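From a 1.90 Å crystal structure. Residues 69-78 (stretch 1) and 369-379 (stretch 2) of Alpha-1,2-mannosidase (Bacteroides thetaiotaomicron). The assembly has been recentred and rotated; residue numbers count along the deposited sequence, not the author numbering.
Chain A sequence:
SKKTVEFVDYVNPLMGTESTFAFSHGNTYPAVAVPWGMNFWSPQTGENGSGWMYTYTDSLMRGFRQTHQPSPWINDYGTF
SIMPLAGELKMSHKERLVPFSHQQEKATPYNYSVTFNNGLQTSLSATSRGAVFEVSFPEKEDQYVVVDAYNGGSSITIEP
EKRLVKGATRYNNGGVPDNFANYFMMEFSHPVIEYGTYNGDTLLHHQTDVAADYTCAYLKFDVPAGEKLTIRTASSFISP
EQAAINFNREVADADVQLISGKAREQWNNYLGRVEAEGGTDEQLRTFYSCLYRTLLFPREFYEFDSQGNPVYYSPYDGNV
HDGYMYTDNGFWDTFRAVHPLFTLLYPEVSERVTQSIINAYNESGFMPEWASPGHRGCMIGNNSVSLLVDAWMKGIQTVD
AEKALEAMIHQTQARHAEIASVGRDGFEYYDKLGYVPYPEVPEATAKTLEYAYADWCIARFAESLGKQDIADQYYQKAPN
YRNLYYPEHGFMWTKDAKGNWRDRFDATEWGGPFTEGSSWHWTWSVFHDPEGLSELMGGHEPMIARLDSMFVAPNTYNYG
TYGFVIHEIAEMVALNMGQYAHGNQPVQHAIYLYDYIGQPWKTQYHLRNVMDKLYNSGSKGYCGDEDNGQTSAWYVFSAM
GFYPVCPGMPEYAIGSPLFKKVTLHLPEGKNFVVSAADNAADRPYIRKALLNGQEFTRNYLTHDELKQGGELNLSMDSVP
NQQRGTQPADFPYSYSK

Stretch 1 69-78: QPSPWINDYG
Stretch 2 (369-379) EWASPGHRGCM

Two segments nearly 300 residues apart meet here with 432 Å² buried, and the contact is made mostly by loop, with helical phi/psi at 72-74 and Trp370 in a short strand at 370-371. The register is set by two pairs: Ile74 CA lies 7.4 Å from Ser372 CA, and Tyr77 CA lies 7.9 Å from Pro373 CA.

The CA-to-CB bond of Gln69 (-64/124) points away. That of Pro70 (-98/-5, C-gamma endo) points toward stretch 2, placing Pro70 CG 3.7 Å from CZ3 of Trp370 (-111/125), at the indole edge, and 3.6 Å from OG of Ser372 (-171/85, chi1 t).

Ser71 (-169/143, chi1 141°) shapes the turn. Its OG accepts from Ile74 N at 3.1 Å and weakly from Trp73 N at 3.0 Å, while its O accepts from Asn75 N at 2.7 Å. Pro72 (-65/-28) continues the bend; Trp73 (-84/-32) leaves sideways and the end of its side chain leads away.

Ile74 (-69/-37, chi1 and chi2 both m) is the centre of the contact, with 111 Å² covered. Ile74 CG1 lies 3.9 Å from the centroid of the Trp370 six-membered ring, 16° off its normal, a CH-pi contact over the face; Trp370 has chi1 -122° and chi2 111°. Ile74 CD1 reaches SG of Cys378 (-167/135, chi1 t) at 4.0 Å, and Ile74 CG2 lies 3.4 Å from Ser372 OG. The branched aliphatic side chain thus serves several surfaces at once. The backbone carbonyl of Ile74 does the polar work: Arg376 (-128/141, chi1 to chi3 all m, chi4 -81°) donates from NH2 to Ile74 O at 2.9 Å and weakly from NH1 at 3.4 Å. The oxygen meets the guanidinium edge, and Arg376 NH1 also donates to Ser372 O at 3.0 Å; several N-H donors let arginine satisfy both carbonyls. Arg376 N to Trp370 O at 3.1 Å and Ser372 N to Gly374 O at 2.8 Å shape this loop.

Asn75 has positive phi (71/-166), and its OD1 accepts from Asp76 N at 2.7 Å. Water 1 is hydrogen-bonded to Asn75 O and Ser372 OG, its O 2.8 Å from each, and so bridges the stretches. Asp76 (-110/169) points away, but its OD1 accepts from Tyr77 N at 2.8 Å.

The CA-to-CB bond of Tyr77 (-156/160, chi1 p, chi2 90°) points toward stretch 2, and Pro373 (-88/-22, C-gamma endo, preceded by a cis peptide) lies over one ring face. The flat aromatic face accepts the proline's C-H groups: in this CH-pi contact Pro373 CD sits 3.9 Å from the Tyr77 centroid, 9° off the normal, and Pro373 CB is 3.7 Å from Tyr77 CZ. Gly78 (55/46), whose positive phi favours glycine, ends the stretch beyond reach.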

ATOM      1  N   GLN A  69     -11.413  20.142 -28.602  1.00  8.74           N
ATOM      2  CA  GLN A  69     -10.575  19.833 -27.421  1.00  9.00           C
ATOM      3  C   GLN A  69      -9.947  18.429 -27.433  1.00  9.08           C
ATOM      4  O   GLN A  69     -10.649  17.428 -27.530  1.00  8.32           O
ATOM      5  CB  GLN A  69     -11.391  19.995 -26.141  1.00  8.97           C
ATOM      6  CG  GLN A  69     -10.668  19.576 -24.862  1.00  8.03           C
ATOM      7  CD  GLN A  69     -11.516  19.885 -23.661  1.00  8.81           C
ATOM      8  OE1 GLN A  69     -11.803  21.048 -23.397  1.00  8.43           O
ATOM      9  NE2 GLN A  69     -11.970  18.852 -22.946  1.00  8.76           N
ATOM     10  N   PRO A  70      -8.613  18.352 -27.324  1.00  8.95           N
ATOM     11  CA  PRO A  70      -7.947  17.042 -27.282  1.00  9.20           C
ATOM     12  C   PRO A  70      -7.593  16.564 -25.866  1.00 10.30           C
ATOM     13  O   PRO A  70      -7.096  15.441 -25.715  1.00 11.36           O
ATOM     14  CB  PRO A  70      -6.644  17.308 -28.023  1.00  8.40           C
ATOM     15  CG  PRO A  70      -6.306  18.744 -27.590  1.00  8.47           C
ATOM     16  CD  PRO A  70      -7.657  19.458 -27.540  1.00  8.51           C
ATOM     17  N   SER A  71      -7.828  17.401 -24.859  1.00  9.67           N
ATOM     18  CA  SER A  71      -7.520  17.084 -23.444  1.00 10.64           C
ATOM     19  C   SER A  71      -8.172  18.153 -22.587  1.00  9.82           C
ATOM     20  O   SER A  71      -8.217  19.313 -22.995  1.00  9.73           O
ATOM     21  CB  SER A  71      -5.996  17.115 -23.213  1.00  9.95           C
ATOM     22  OG  SER A  71      -5.667  17.687 -21.954  1.00 12.08           O
ATOM     23  N   PRO A  72      -8.693  17.781 -21.409  1.00 10.70           N
ATOM     24  CA  PRO A  72      -9.329  18.826 -20.586  1.00 10.93           C
ATOM     25  C   PRO A  72      -8.329  19.855 -20.120  1.00 11.56           C
ATOM     26  O   PRO A  72      -8.702  21.000 -19.902  1.00 12.70           O
ATOM     27  CB  PRO A  72      -9.889  18.073 -19.376  1.00 11.34           C
ATOM     28  CG  PRO A  72      -9.362  16.665 -19.465  1.00 13.03           C
ATOM     29  CD  PRO A  72      -8.884  16.421 -20.875  1.00 10.85           C
ATOM     30  N   TRP A  73      -7.069  19.468 -19.973  1.00 11.73           N
ATOM     31  CA  TRP A  73      -6.074  20.432 -19.492  1.00 12.74           C
ATOM     32  C   TRP A  73      -5.502  21.292 -20.600  1.00 11.91           C
ATOM     33  O   TRP A  73      -5.193  22.457 -20.375  1.00 11.93           O
ATOM     34  CB  TRP A  73      -5.000  19.730 -18.648  1.00 13.36           C
ATOM     35  CG  TRP A  73      -5.648  19.303 -17.351  1.00 16.31           C
ATOM     36  CD1 TRP A  73      -6.175  18.063 -17.057  1.00 18.46           C
ATOM     37  CD2 TRP A  73      -5.911  20.130 -16.214  1.00 18.65           C
ATOM     38  NE1 TRP A  73      -6.718  18.072 -15.801  1.00 18.89           N
ATOM     39  CE2 TRP A  73      -6.575  19.325 -15.259  1.00 19.99           C
ATOM     40  CE3 TRP A  73      -5.641  21.473 -15.901  1.00 19.57           C
ATOM     41  CZ2 TRP A  73      -6.977  19.818 -14.009  1.00 22.22           C
ATOM     42  CZ3 TRP A  73      -6.035  21.964 -14.648  1.00 22.57           C
ATOM     43  CH2 TRP A  73      -6.699  21.136 -13.721  1.00 22.91           C
ATOM     44  N   ILE A  74      -5.406  20.737 -21.807  1.00 10.72           N
ATOM     45  CA  ILE A  74      -5.083  21.551 -22.982  1.00  9.39           C
ATOM     46  C   ILE A  74      -6.282  22.473 -23.289  1.00  8.71           C
ATOM     47  O   ILE A  74      -6.111  23.624 -23.690  1.00  8.28           O
ATOM     48  CB  ILE A  74      -4.796  20.613 -24.180  1.00  9.85           C
ATOM     49  CG1 ILE A  74      -3.521  19.798 -23.886  1.00 10.54           C
ATOM     50  CG2 ILE A  74      -4.664  21.401 -25.483  1.00  8.54           C
ATOM     51  CD1 ILE A  74      -2.267  20.643 -23.848  1.00 11.98           C
ATOM     52  N   ASN A  75      -7.484  21.944 -23.077  1.00  7.85           N
ATOM     53  CA  ASN A  75      -8.728  22.707 -23.177  1.00  8.84           C
ATOM     54  C   ASN A  75      -9.026  23.037 -24.654  1.00  8.62           C
ATOM     55  O   ASN A  75      -8.436  22.422 -25.562  1.00  8.63           O
ATOM     56  CB  ASN A  75      -8.688  23.939 -22.218  1.00  8.06           C
ATOM     57  CG  ASN A  75     -10.095  24.390 -21.742  1.00  9.99           C
ATOM     58  OD1 ASN A  75     -11.015  24.554 -22.545  1.00 10.88           O
ATOM     59  ND2 ASN A  75     -10.228  24.652 -20.444  1.00  9.41           N
ATOM     60  N   ASP A  76      -9.949  23.963 -24.900  1.00  8.75           N
ATOM     61  CA  ASP A  76     -10.602  24.107 -26.222  1.00  8.28           C
ATOM     62  C   ASP A  76     -10.178  25.382 -26.964  1.00  8.21           C
ATOM     63  O   ASP A  76      -9.503  26.254 -26.392  1.00  8.37           O
ATOM     64  CB  ASP A  76     -12.136  24.095 -26.059  1.00  7.86           C
ATOM     65  CG  ASP A  76     -12.862  23.474 -27.272  1.00 10.23           C
ATOM     66  OD1 ASP A  76     -12.200  23.206 -28.305  1.00  9.78           O
ATOM     67  OD2 ASP A  76     -14.090  23.217 -27.172  1.00  9.50           O
ATOM     68  N   TYR A  77     -10.549  25.472 -28.243  1.00  7.50           N
ATOM     69  CA  TYR A  77     -10.394  26.708 -29.021  1.00  7.41           C
ATOM     70  C   TYR A  77     -11.419  26.644 -30.168  1.00  8.04           C
ATOM     71  O   TYR A  77     -11.911  25.547 -30.505  1.00  9.69           O
ATOM     72  CB  TYR A  77      -8.960  26.847 -29.568  1.00  6.90           C
ATOM     73  CG  TYR A  77      -8.628  25.769 -30.577  1.00  7.26           C
ATOM     74  CD1 TYR A  77      -8.871  25.963 -31.939  1.00  6.90           C
ATOM     75  CD2 TYR A  77      -8.124  24.538 -30.160  1.00  8.59           C
ATOM     76  CE1 TYR A  77      -8.621  24.948 -32.873  1.00  8.12           C
ATOM     77  CE2 TYR A  77      -7.856  23.517 -31.084  1.00  6.56           C
ATOM     78  CZ  TYR A  77      -8.117  23.734 -32.434  1.00  8.60           C
ATOM     79  OH  TYR A  77      -7.868  22.741 -33.340  1.00  6.64           O
ATOM     80  N   GLY A  78     -11.747  27.800 -30.740  1.00  8.01           N
ATOM     81  CA  GLY A  78     -12.642  27.907 -31.899  1.00  8.15           C
ATOM     82  C   GLY A  78     -13.963  27.234 -31.607  1.00  7.98           C
ATOM     83  O   GLY A  78     -14.457  26.486 -32.436  1.00  9.33           O
ATOM     84  N   GLU A 369       5.323  19.217 -31.154  1.00  7.57           N
ATOM     85  CA  GLU A 369       5.374  18.049 -30.289  1.00  7.63           C
ATOM     86  C   GLU A 369       3.985  17.902 -29.657  1.00  8.32           C
ATOM     87  O   GLU A 369       3.328  16.891 -29.869  1.00  7.88           O
ATOM     88  CB  GLU A 369       6.496  18.154 -29.243  1.00  7.88           C
ATOM     89  CG  GLU A 369       7.926  18.251 -29.825  1.00  8.30           C
ATOM     90  CD  GLU A 369       8.379  17.011 -30.589  1.00 10.54           C
ATOM     91  OE1 GLU A 369       7.673  15.984 -30.531  1.00 10.13           O
ATOM     92  OE2 GLU A 369       9.440  17.056 -31.269  1.00 10.27           O
ATOM     93  N   TRP A 370       3.543  18.924 -28.922  1.00  8.24           N
ATOM     94  CA  TRP A 370       2.117  19.075 -28.571  1.00  8.32           C
ATOM     95  C   TRP A 370       1.585  20.290 -29.340  1.00  8.32           C
ATOM     96  O   TRP A 370       2.157  21.377 -29.254  1.00  9.01           O
ATOM     97  CB  TRP A 370       1.934  19.286 -27.052  1.00  7.83           C
ATOM     98  CG  TRP A 370       1.037  18.244 -26.414  1.00  7.75           C
ATOM     99  CD1 TRP A 370       1.409  17.264 -25.536  1.00  7.48           C
ATOM    100  CD2 TRP A 370      -0.375  18.067 -26.645  1.00  7.89           C
ATOM    101  NE1 TRP A 370       0.302  16.489 -25.187  1.00  6.97           N
ATOM    102  CE2 TRP A 370      -0.798  16.970 -25.854  1.00  9.73           C
ATOM    103  CE3 TRP A 370      -1.325  18.749 -27.419  1.00  9.78           C
ATOM    104  CZ2 TRP A 370      -2.127  16.527 -25.834  1.00  9.54           C
ATOM    105  CZ3 TRP A 370      -2.648  18.293 -27.423  1.00  9.80           C
ATOM    106  CH2 TRP A 370      -3.035  17.191 -26.625  1.00 12.00           C
ATOM    107  N   ALA A 371       0.513  20.099 -30.111  1.00  8.15           N
ATOM    108  CA  ALA A 371      -0.095  21.170 -30.898  1.00  7.78           C
ATOM    109  C   ALA A 371      -1.580  21.239 -30.600  1.00  8.17           C
ATOM    110  O   ALA A 371      -2.269  20.206 -30.614  1.00  7.98           O
ATOM    111  CB  ALA A 371       0.097  20.898 -32.407  1.00  8.20           C
ATOM    112  N   SER A 372      -2.077  22.451 -30.362  1.00  7.88           N
ATOM    113  CA  SER A 372      -3.514  22.663 -30.166  1.00  8.47           C
ATOM    114  C   SER A 372      -3.877  24.162 -30.126  1.00  8.42           C
ATOM    115  O   SER A 372      -3.964  24.759 -29.053  1.00  9.34           O
ATOM    116  CB  SER A 372      -3.978  21.992 -28.861  1.00  8.20           C
ATOM    117  OG  SER A 372      -5.398  22.057 -28.731  1.00  7.84           O
ATOM    118  N   PRO A 373      -4.075  24.784 -31.294  1.00  8.40           N
ATOM    119  CA  PRO A 373      -3.853  24.211 -32.619  1.00  8.07           C
ATOM    120  C   PRO A 373      -2.412  24.434 -33.070  1.00  8.04           C
ATOM    121  O   PRO A 373      -1.916  23.713 -33.927  1.00  7.88           O
ATOM    122  CB  PRO A 373      -4.810  25.014 -33.504  1.00  8.07           C
ATOM    123  CG  PRO A 373      -4.919  26.363 -32.838  1.00  7.60           C
ATOM    124  CD  PRO A 373      -4.704  26.124 -31.357  1.00  8.47           C
ATOM    125  N   GLY A 374      -1.763  25.431 -32.490  1.00  7.23           N
ATOM    126  CA  GLY A 374      -0.353  25.672 -32.725  1.00  7.72           C
ATOM    127  C   GLY A 374       0.454  25.137 -31.558  1.00  7.94           C
ATOM    128  O   GLY A 374      -0.059  24.363 -30.746  1.00  7.89           O
ATOM    129  N   HIS A 375       1.708  25.568 -31.452  1.00  7.97           N
ATOM    130  CA  HIS A 375       2.599  25.056 -30.422  1.00  7.61           C
ATOM    131  C   HIS A 375       2.063  25.328 -29.017  1.00  8.10           C
ATOM    132  O   HIS A 375       1.722  26.472 -28.679  1.00  7.96           O
ATOM    133  CB  HIS A 375       3.976  25.716 -30.539  1.00  7.66           C
ATOM    134  CG  HIS A 375       4.766  25.311 -31.747  1.00  8.04           C
ATOM    135  ND1 HIS A 375       5.083  23.997 -32.032  1.00  7.95           N
ATOM    136  CD2 HIS A 375       5.373  26.061 -32.700  1.00  7.98           C
ATOM    137  CE1 HIS A 375       5.827  23.955 -33.127  1.00  9.79           C
ATOM    138  NE2 HIS A 375       6.018  25.195 -33.551  1.00  8.17           N
ATOM    139  N   ARG A 376       1.994  24.269 -28.209  1.00  7.63           N
ATOM    140  CA  ARG A 376       1.580  24.355 -26.807  1.00  8.06           C
ATOM    141  C   ARG A 376       2.630  23.685 -25.920  1.00  8.33           C
ATOM    142  O   ARG A 376       3.185  22.626 -26.273  1.00  8.99           O
ATOM    143  CB  ARG A 376       0.224  23.662 -26.626  1.00  7.65           C
ATOM    144  CG  ARG A 376      -0.944  24.347 -27.378  1.00  8.84           C
ATOM    145  CD  ARG A 376      -1.340  25.666 -26.703  1.00  6.79           C
ATOM    146  NE  ARG A 376      -1.831  25.391 -25.353  1.00  7.22           N
ATOM    147  CZ  ARG A 376      -3.064  24.985 -25.071  1.00  7.57           C
ATOM    148  NH1 ARG A 376      -3.966  24.794 -26.047  1.00  7.56           N
ATOM    149  NH2 ARG A 376      -3.396  24.745 -23.809  1.00  8.06           N
ATOM    150  N   GLY A 377       2.895  24.274 -24.765  1.00  8.26           N
ATOM    151  CA  GLY A 377       3.924  23.756 -23.858  1.00  8.88           C
ATOM    152  C   GLY A 377       3.371  22.590 -23.042  1.00  8.83           C
ATOM    153  O   GLY A 377       2.599  22.800 -22.128  1.00  8.13           O
ATOM    154  N   CYS A 378       3.767  21.362 -23.370  1.00  8.74           N
ATOM    155  CA  CYS A 378       3.193  20.196 -22.678  1.00 10.05           C
ATOM    156  C   CYS A 378       4.032  18.959 -22.984  1.00  9.61           C
ATOM    157  O   CYS A 378       4.412  18.744 -24.135  1.00  9.81           O
ATOM    158  CB  CYS A 378       1.760  19.977 -23.174  1.00  9.30           C
ATOM    159  SG  CYS A 378       0.839  18.694 -22.309  1.00 12.66           S
ATOM    160  N   MET A 379       4.323  18.164 -21.957  1.00 10.05           N
ATOM    161  CA  MET A 379       5.083  16.904 -22.101  1.00  9.09           C
ATOM    162  C   MET A 379       6.506  17.127 -22.626  1.00  8.62           C
ATOM    163  O   MET A 379       7.053  18.220 -22.511  1.00  8.47           O
ATOM    164  CB  MET A 379       4.344  15.860 -22.960  1.00  9.61           C
ATOM    165  CG  MET A 379       2.939  15.482 -22.431  1.00 10.84           C
ATOM    166  SD  MET A 379       2.860  15.445 -20.600  1.00 18.31           S
ATOM    167  CE  MET A 379       4.015  14.174 -20.164  1.00 14.68           C
TER
HETATM  168  O   HOH W   1      -6.658  23.981 -27.119  1.00  9.82           O